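Local coordinates for glyoxalase family protein (PDB 2P25), which is of unknown specific function but belongs to the glyoxalase/bleomycin resistance protein/dioxygenase superfamily, whose members are built from paired beta-alpha-beta-beta-beta units, at residues A13-Y16 / Q17-K20; N35-E39 / K40-K44. All coordinates share one frame; numbering follows the deposited sequence.

Contact 1: A13-Y16 / Q17-K20; sequences ASNY and QATK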
ATOM      1  N   ALA A  13      -7.265  10.256  -1.782  1.00 14.54           N
ATOM      2  CA  ALA A  13      -7.512  10.843  -3.093  1.00 14.87           C
ATOM      3  C   ALA A  13      -8.173  12.203  -2.921  1.00 16.01           C
ATOM      4  O   ALA A  13      -8.816  12.467  -1.875  1.00 15.87           O
ATOM      5  CB  ALA A  13      -8.431   9.931  -3.933  1.00 15.92           C
ATOM      6  N   SER A  14      -8.070  13.046  -3.959  1.00 14.82           N
ATOM      7  CA  SER A  14      -8.557  14.437  -3.811  1.00 15.74           C
ATOM      8  C   SER A  14      -9.971  14.681  -4.325  1.00 15.79           C
ATOM      9  O   SER A  14     -10.667  15.577  -3.837  1.00 17.61           O
ATOM     10  CB  SER A  14      -7.631  15.426  -4.534  1.00 16.00           C
ATOM     11  OG  SER A  14      -7.667  15.166  -5.926  1.00 18.16           O
ATOM     12  N   ASN A  15     -10.395  13.916  -5.319  1.00 16.11           N
ATOM     13  CA  ASN A  15     -11.613  14.260  -6.046  1.00 17.26           C
ATOM     14  C   ASN A  15     -12.484  13.044  -6.305  1.00 17.53           C
ATOM     15  O   ASN A  15     -12.014  12.029  -6.823  1.00 16.86           O
ATOM     16  CB  ASN A  15     -11.208  14.926  -7.371  1.00 18.03           C
ATOM     17  CG  ASN A  15     -12.412  15.341  -8.226  1.00 18.87           C
ATOM     18  OD1 ASN A  15     -12.969  14.546  -9.006  1.00 18.91           O
ATOM     19  ND2 ASN A  15     -12.804  16.592  -8.086  1.00 22.54           N
ATOM     20  N   TYR A  16     -13.774  13.170  -5.989  1.00 17.07           N
ATOM     21  CA  TYR A  16     -14.671  12.026  -6.056  1.00 17.49           C
ATOM     22  C   TYR A  16     -14.870  11.520  -7.497  1.00 17.87           C
ATOM     23  O   TYR A  16     -14.706  10.330  -7.765  1.00 16.66           O
ATOM     24  CB  TYR A  16     -16.029  12.377  -5.437  1.00 18.39           C
ATOM     25  CG  TYR A  16     -17.062  11.274  -5.527  1.00 19.37           C
ATOM     26  CD1 TYR A  16     -17.082  10.230  -4.591  1.00 20.56           C
ATOM     27  CD2 TYR A  16     -18.049  11.300  -6.516  1.00 20.29           C
ATOM     28  CE1 TYR A  16     -18.064   9.239  -4.650  1.00 20.77           C
ATOM     29  CE2 TYR A  16     -19.009  10.304  -6.596  1.00 20.55           C
ATOM     30  CZ  TYR A  16     -19.016   9.286  -5.661  1.00 21.58           C
ATOM     31  OH  TYR A  16     -19.990   8.307  -5.717  1.00 22.47           O
ATOM     32  N   GLN A  17     -15.219  12.414  -8.425  1.00 17.86           N
ATOM     33  CA  GLN A  17     -15.485  11.936  -9.798  1.00 19.34           C
ATOM     34  C   GLN A  17     -14.227  11.348 -10.457  1.00 18.41           C
ATOM     35  O   GLN A  17     -14.299  10.348 -11.181  1.00 17.94           O
ATOM     36  CB  GLN A  17     -16.164  13.006 -10.677  1.00 20.74           C
ATOM     37  CG  GLN A  17     -16.817  12.426 -11.959  1.00 26.80           C
ATOM     38  CD  GLN A  17     -17.633  11.123 -11.716  1.00 31.62           C
ATOM     39  OE1 GLN A  17     -18.573  11.080 -10.896  1.00 33.27           O
ATOM     40  NE2 GLN A  17     -17.256  10.060 -12.429  1.00 32.99           N
ATOM     41  N   ALA A  18     -13.068  11.949 -10.182  1.00 18.27           N
ATOM     42  CA  ALA A  18     -11.776  11.436 -10.681  1.00 18.23           C
ATOM     43  C   ALA A  18     -11.529  10.001 -10.193  1.00 17.36           C
ATOM     44  O   ALA A  18     -11.053   9.141 -10.940  1.00 18.12           O
ATOM     45  CB  ALA A  18     -10.654  12.335 -10.201  1.00 18.05           C
ATOM     46  N   THR A  19     -11.873   9.762  -8.929  1.00 16.70           N
ATOM     47  CA  THR A  19     -11.654   8.479  -8.255  1.00 17.12           C
ATOM     48  C   THR A  19     -12.565   7.411  -8.882  1.00 16.98           C
ATOM     49  O   THR A  19     -12.108   6.308  -9.219  1.00 17.76           O
ATOM     50  CB  THR A  19     -11.900   8.594  -6.737  1.00 15.99           C
ATOM     51  OG1 THR A  19     -10.984   9.542  -6.165  1.00 15.68           O
ATOM     52  CG2 THR A  19     -11.686   7.241  -6.052  1.00 17.27           C
ATOM     53  N   LYS A  20     -13.843   7.735  -9.085  1.00 17.00           N
ATOM     54  CA  LYS A  20     -14.749   6.771  -9.745  1.00 18.24           C
ATOM     55  C   LYS A  20     -14.309   6.493 -11.190  1.00 18.56           C
ATOM     56  O   LYS A  20     -14.287   5.339 -11.627  1.00 18.65           O
ATOM     57  CB  LYS A  20     -16.213   7.265  -9.724  1.00 18.66           C
ATOM     58  CG  LYS A  20     -16.855   7.343  -8.339  1.00 20.86           C
ATOM     59  CD  LYS A  20     -16.985   5.966  -7.717  1.00 26.83           C
ATOM     60  CE  LYS A  20     -18.078   5.906  -6.632  1.00 28.85           C
ATOM     61  NZ  LYS A  20     -19.466   5.830  -7.187  1.00 29.29           N
TER
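Two groups of Thr19 grip one oxygen, Asn15 O. The hydroxyl Thr19 OG1 donates to Asn15 O over 2.8 Å, and Thr19 N donates to Asn15 O over 3.1 Å. They arrive from opposite faces of the carbonyl plane, the hydroxyl from well above it and the amide from a smaller tilt. Thr19 can do both because its OG1 lies beside its own backbone N (chi1 -61°). The same hydroxyl oxygen rests on the methyl of Ala13, at the end of strand 6-13, with Ala13 CB 3.4 Å from Thr19 OG1.

The Asn15 side chain works on the next amide back. Its OD1 accepts from Ala18 N at 2.9 Å, in the carbonyl plane and nearly straight (164°), and this is the N-cap bond of the helix. Ala18 CB packs against the same oxygen. One residue beyond the Asn15-Thr19 pair, Lys20 N donates to Tyr16 O at 3.0 Å, the helical i to i+4 bond.

Tyr16 and Lys20 also meet through their side chains. With CG anti to its backbone N (chi1 177°), Tyr16 swings its ring outward and toward Lys20, one turn on. Lys20 CG sits over one ring face, offset toward the rim and 4.2 Å from the centroid, a CH-pi contact. Bends in the Lys20 chain then bring NZ round to donate to Tyr16 OH at 2.9 Å. Tyr16 OH is also hydrogen-bonded to Glu34 OE1, its main polar partner, which has a long, weak ion pair with Lys20 NZ, so the hydroxyl meets both a lysine and a glutamate, which probably polarise it.

Behind the turn, Thr19 packs on Ile56 and Ile58 of strand 52-58. The whole is an asparagine N-cap, placed where the first strand of a beta-alpha-beta-beta-beta unit passes into its helix.

Contact 2: N35-E39 / K40-K44; sequences NHRPE and KNDIK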
ATOM      1  N   ASN A  35     -19.571   5.749   1.950  1.00 19.78           N
ATOM      2  CA  ASN A  35     -20.170   6.485   3.062  1.00 21.39           C
ATOM      3  C   ASN A  35     -19.486   7.815   3.302  1.00 23.69           C
ATOM      4  O   ASN A  35     -18.268   7.896   3.243  1.00 22.59           O
ATOM      5  CB  ASN A  35     -20.059   5.669   4.349  1.00 21.49           C
ATOM      6  CG  ASN A  35     -20.992   4.477   4.368  1.00 21.26           C
ATOM      7  OD1 ASN A  35     -22.192   4.615   4.630  1.00 20.99           O
ATOM      8  ND2 ASN A  35     -20.439   3.295   4.092  1.00 20.63           N
ATOM      9  N   HIS A  36     -20.270   8.835   3.638  1.00 25.71           N
ATOM     10  CA  HIS A  36     -19.735  10.185   3.863  1.00 29.20           C
ATOM     11  C   HIS A  36     -19.531  10.389   5.356  1.00 30.91           C
ATOM     12  O   HIS A  36     -20.451  10.167   6.143  1.00 31.57           O
ATOM     13  CB  HIS A  36     -20.695  11.220   3.254  1.00 29.57           C
ATOM     14  CG  HIS A  36     -20.926  11.028   1.781  1.00 31.32           C
ATOM     15  ND1 HIS A  36     -21.430  12.019   0.963  1.00 33.91           N
ATOM     16  CD2 HIS A  36     -20.696   9.959   0.976  1.00 32.78           C
ATOM     17  CE1 HIS A  36     -21.511  11.564  -0.277  1.00 34.55           C
ATOM     18  NE2 HIS A  36     -21.069  10.318  -0.296  1.00 33.12           N
ATOM     19  N   ARG A  37     -18.326  10.769   5.754  1.00 32.88           N
ATOM     20  CA  ARG A  37     -18.020  10.909   7.171  1.00 35.72           C
ATOM     21  C   ARG A  37     -17.984  12.393   7.537  1.00 37.68           C
ATOM     22  O   ARG A  37     -16.956  13.045   7.350  1.00 37.93           O
ATOM     23  CB  ARG A  37     -16.687  10.236   7.501  1.00 35.78           C
ATOM     24  CG  ARG A  37     -16.595   8.788   7.052  1.00 35.95           C
ATOM     25  CD  ARG A  37     -15.180   8.447   6.669  1.00 40.51           C
ATOM     26  NE  ARG A  37     -14.443   7.771   7.723  1.00 41.84           N
ATOM     27  CZ  ARG A  37     -13.199   8.056   8.098  1.00 42.67           C
ATOM     28  NH1 ARG A  37     -12.503   9.029   7.514  1.00 41.52           N
ATOM     29  NH2 ARG A  37     -12.643   7.354   9.076  1.00 42.27           N
ATOM     30  N   PRO A  38     -19.102  12.923   8.079  1.00 39.83           N
ATOM     31  CA  PRO A  38     -19.262  14.386   8.205  1.00 41.20           C
ATOM     32  C   PRO A  38     -18.183  14.987   9.089  1.00 42.15           C
ATOM     33  O   PRO A  38     -17.655  16.061   8.799  1.00 42.92           O
ATOM     34  CB  PRO A  38     -20.638  14.540   8.862  1.00 41.26           C
ATOM     35  CG  PRO A  38     -20.902  13.217   9.540  1.00 41.26           C
ATOM     36  CD  PRO A  38     -20.250  12.192   8.649  1.00 40.08           C
ATOM     37  N   GLU A  39     -17.841  14.248  10.137  1.00 43.12           N
ATOM     38  CA  GLU A  39     -16.829  14.635  11.102  1.00 44.06           C
ATOM     39  C   GLU A  39     -15.466  14.877  10.473  1.00 43.81           C
ATOM     40  O   GLU A  39     -14.677  15.663  11.014  1.00 44.55           O
ATOM     41  CB  GLU A  39     -16.690  13.523  12.149  1.00 44.39           C
ATOM     42  CG  GLU A  39     -16.147  13.973  13.504  1.00 46.29           C
ATOM     43  CD  GLU A  39     -17.171  14.746  14.327  1.00 49.02           C
ATOM     44  OE1 GLU A  39     -18.382  14.711  13.980  1.00 50.43           O
ATOM     45  OE2 GLU A  39     -16.760  15.384  15.323  1.00 48.40           O
ATOM     46  N   LYS A  40     -15.195  14.228   9.337  1.00 43.18           N
ATOM     47  CA  LYS A  40     -13.803  13.922   8.977  1.00 42.22           C
ATOM     48  C   LYS A  40     -12.989  14.633   7.896  1.00 41.08           C
ATOM     49  O   LYS A  40     -11.814  14.312   7.747  1.00 41.69           O
ATOM     50  CB  LYS A  40     -13.545  12.410   9.006  1.00 42.51           C
ATOM     51  CG  LYS A  40     -13.135  11.958  10.405  1.00 44.00           C
ATOM     52  CD  LYS A  40     -13.178  10.464  10.567  1.00 46.70           C
ATOM     53  CE  LYS A  40     -12.728  10.052  11.965  1.00 49.03           C
ATOM     54  NZ  LYS A  40     -13.066   8.620  12.249  1.00 50.86           N
ATOM     55  N   ASN A  41     -13.547  15.515   7.071  1.00 39.29           N
ATOM     56  CA  ASN A  41     -14.851  15.432   6.505  1.00 37.46           C
ATOM     57  C   ASN A  41     -14.515  14.901   5.107  1.00 35.65           C
ATOM     58  O   ASN A  41     -13.855  15.559   4.279  1.00 35.40           O
ATOM     59  CB  ASN A  41     -15.503  16.802   6.415  1.00 38.83           C
ATOM     60  CG  ASN A  41     -14.689  17.795   5.583  1.00 40.24           C
ATOM     61  OD1 ASN A  41     -13.450  17.767   5.563  1.00 41.42           O
ATOM     62  ND2 ASN A  41     -15.393  18.676   4.886  1.00 43.31           N
ATOM     63  N   ASP A  42     -14.904  13.668   4.870  1.00 32.34           N
ATOM     64  CA  ASP A  42     -14.432  13.001   3.684  1.00 29.04           C
ATOM     65  C   ASP A  42     -15.501  12.056   3.206  1.00 26.94           C
ATOM     66  O   ASP A  42     -16.616  12.030   3.752  1.00 26.94           O
ATOM     67  CB  ASP A  42     -13.077  12.292   3.938  1.00 28.74           C
ATOM     68  CG  ASP A  42     -13.128  11.245   5.057  1.00 30.54           C
ATOM     69  OD1 ASP A  42     -14.228  10.825   5.462  1.00 32.41           O
ATOM     70  OD2 ASP A  42     -12.046  10.824   5.531  1.00 31.74           O
ATOM     71  N   ILE A  43     -15.168  11.334   2.152  1.00 24.00           N
ATOM     72  CA  ILE A  43     -15.948  10.216   1.677  1.00 22.03           C
ATOM     73  C   ILE A  43     -15.049   8.988   1.789  1.00 21.95           C
ATOM     74  O   ILE A  43     -13.875   9.055   1.414  1.00 20.82           O
ATOM     75  CB  ILE A  43     -16.402  10.410   0.210  1.00 22.52           C
ATOM     76  CG1 ILE A  43     -17.322  11.632   0.098  1.00 23.61           C
ATOM     77  CG2 ILE A  43     -17.117   9.139  -0.312  1.00 20.90           C
ATOM     78  CD1 ILE A  43     -17.658  12.023  -1.305  1.00 26.89           C
ATOM     79  N   LYS A  44     -15.593   7.894   2.333  1.00 20.71           N
ATOM     80  CA  LYS A  44     -14.876   6.624   2.417  1.00 21.55           C
ATOM     81  C   LYS A  44     -15.491   5.658   1.407  1.00 20.67           C
ATOM     82  O   LYS A  44     -16.644   5.261   1.536  1.00 20.01           O
ATOM     83  CB  LYS A  44     -14.943   6.039   3.829  1.00 21.72           C
ATOM     84  CG  LYS A  44     -13.989   4.890   4.087  1.00 24.15           C
ATOM     85  CD  LYS A  44     -14.011   4.468   5.571  1.00 24.58           C
ATOM     86  CE  LYS A  44     -13.179   3.214   5.780  1.00 32.19           C
ATOM     87  NZ  LYS A  44     -13.791   2.047   5.090  1.00 35.81           N
TER
HETATM   88  O   HOH W   1     -17.417   3.244   3.409  1.00 27.24           O
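Asn35 and Lys44 exchange a pair of backbone hydrogen bonds, of which Lys44 N to Asn35 O is the shorter at 2.8 Å. Arg37 and Asp42 form the other hydrogen-bonded pair and close the hairpin. Arg37 O takes two donors from opposite faces of its plane, Lys40 N at 2.9 Å and Asp42 N at 3.3 Å, tying the turn to the strand end. The peptide bond before Asn41 is cis. A water bridges Asn35 ND2 and Lys44 O.

The non-hydrogen-bonded pair His36-Ile43 makes a CH-pi contact: Ile43 CG1 lies over the centre of the ring, 3.9 Å from the centroid. With CG beside its backbone N (chi1 -58°), the His36 ring lies alongside Ile43. Glu34 OE2 is hydrogen-bonded to His36 NE2.

The charged pair is Arg37 with Asp42. Arg37 NH1 forms a salt bridge with Asp42 OD2 at 2.7 Å, although the hydrogen bond within it is weak and bent (129°). The extended Lys40 chain crosses obliquely, placing Lys40 CD over one guanidinium face, offset toward the rim and 3.4 Å from Arg37 CZ. Arg37 CD packs on Lys44 CB, while Lys44 NZ makes salt bridges to Asp46 and Glu55.

Lys40 NZ stands only 3.4 Å from Arg37 NH2. These like charges probably repel, and the Asp42 carboxylate may offset part of it, but buried Arg37 NE has no partner.

In the fold
Contact 1 precedes contact 2 along the chain, and their centres lie about 14 Å apart on the same side of the chain's centre. Residues 13-20 lead from strand 6-13 into helix 16-26; residues 35-44 form the tip of the hairpin of strands 30-37 and 42-49, which follows that helix. Strand 6-13 and both hairpin strands belong to the mixed sheet with strand order 6-13, 52-58, 42-49, 30-37, in which strands 6-13 and 30-37 are outermost within the chain. The contacts meet where Tyr16 CD1 packs 3.8 Å from Ile43 CD1, and Glu34 is hydrogen-bonded to both, through OE1 to Tyr16 and OE2 to His36. Helix start and hairpin end are thus joined directly within one beta-alpha-beta-beta-beta unit.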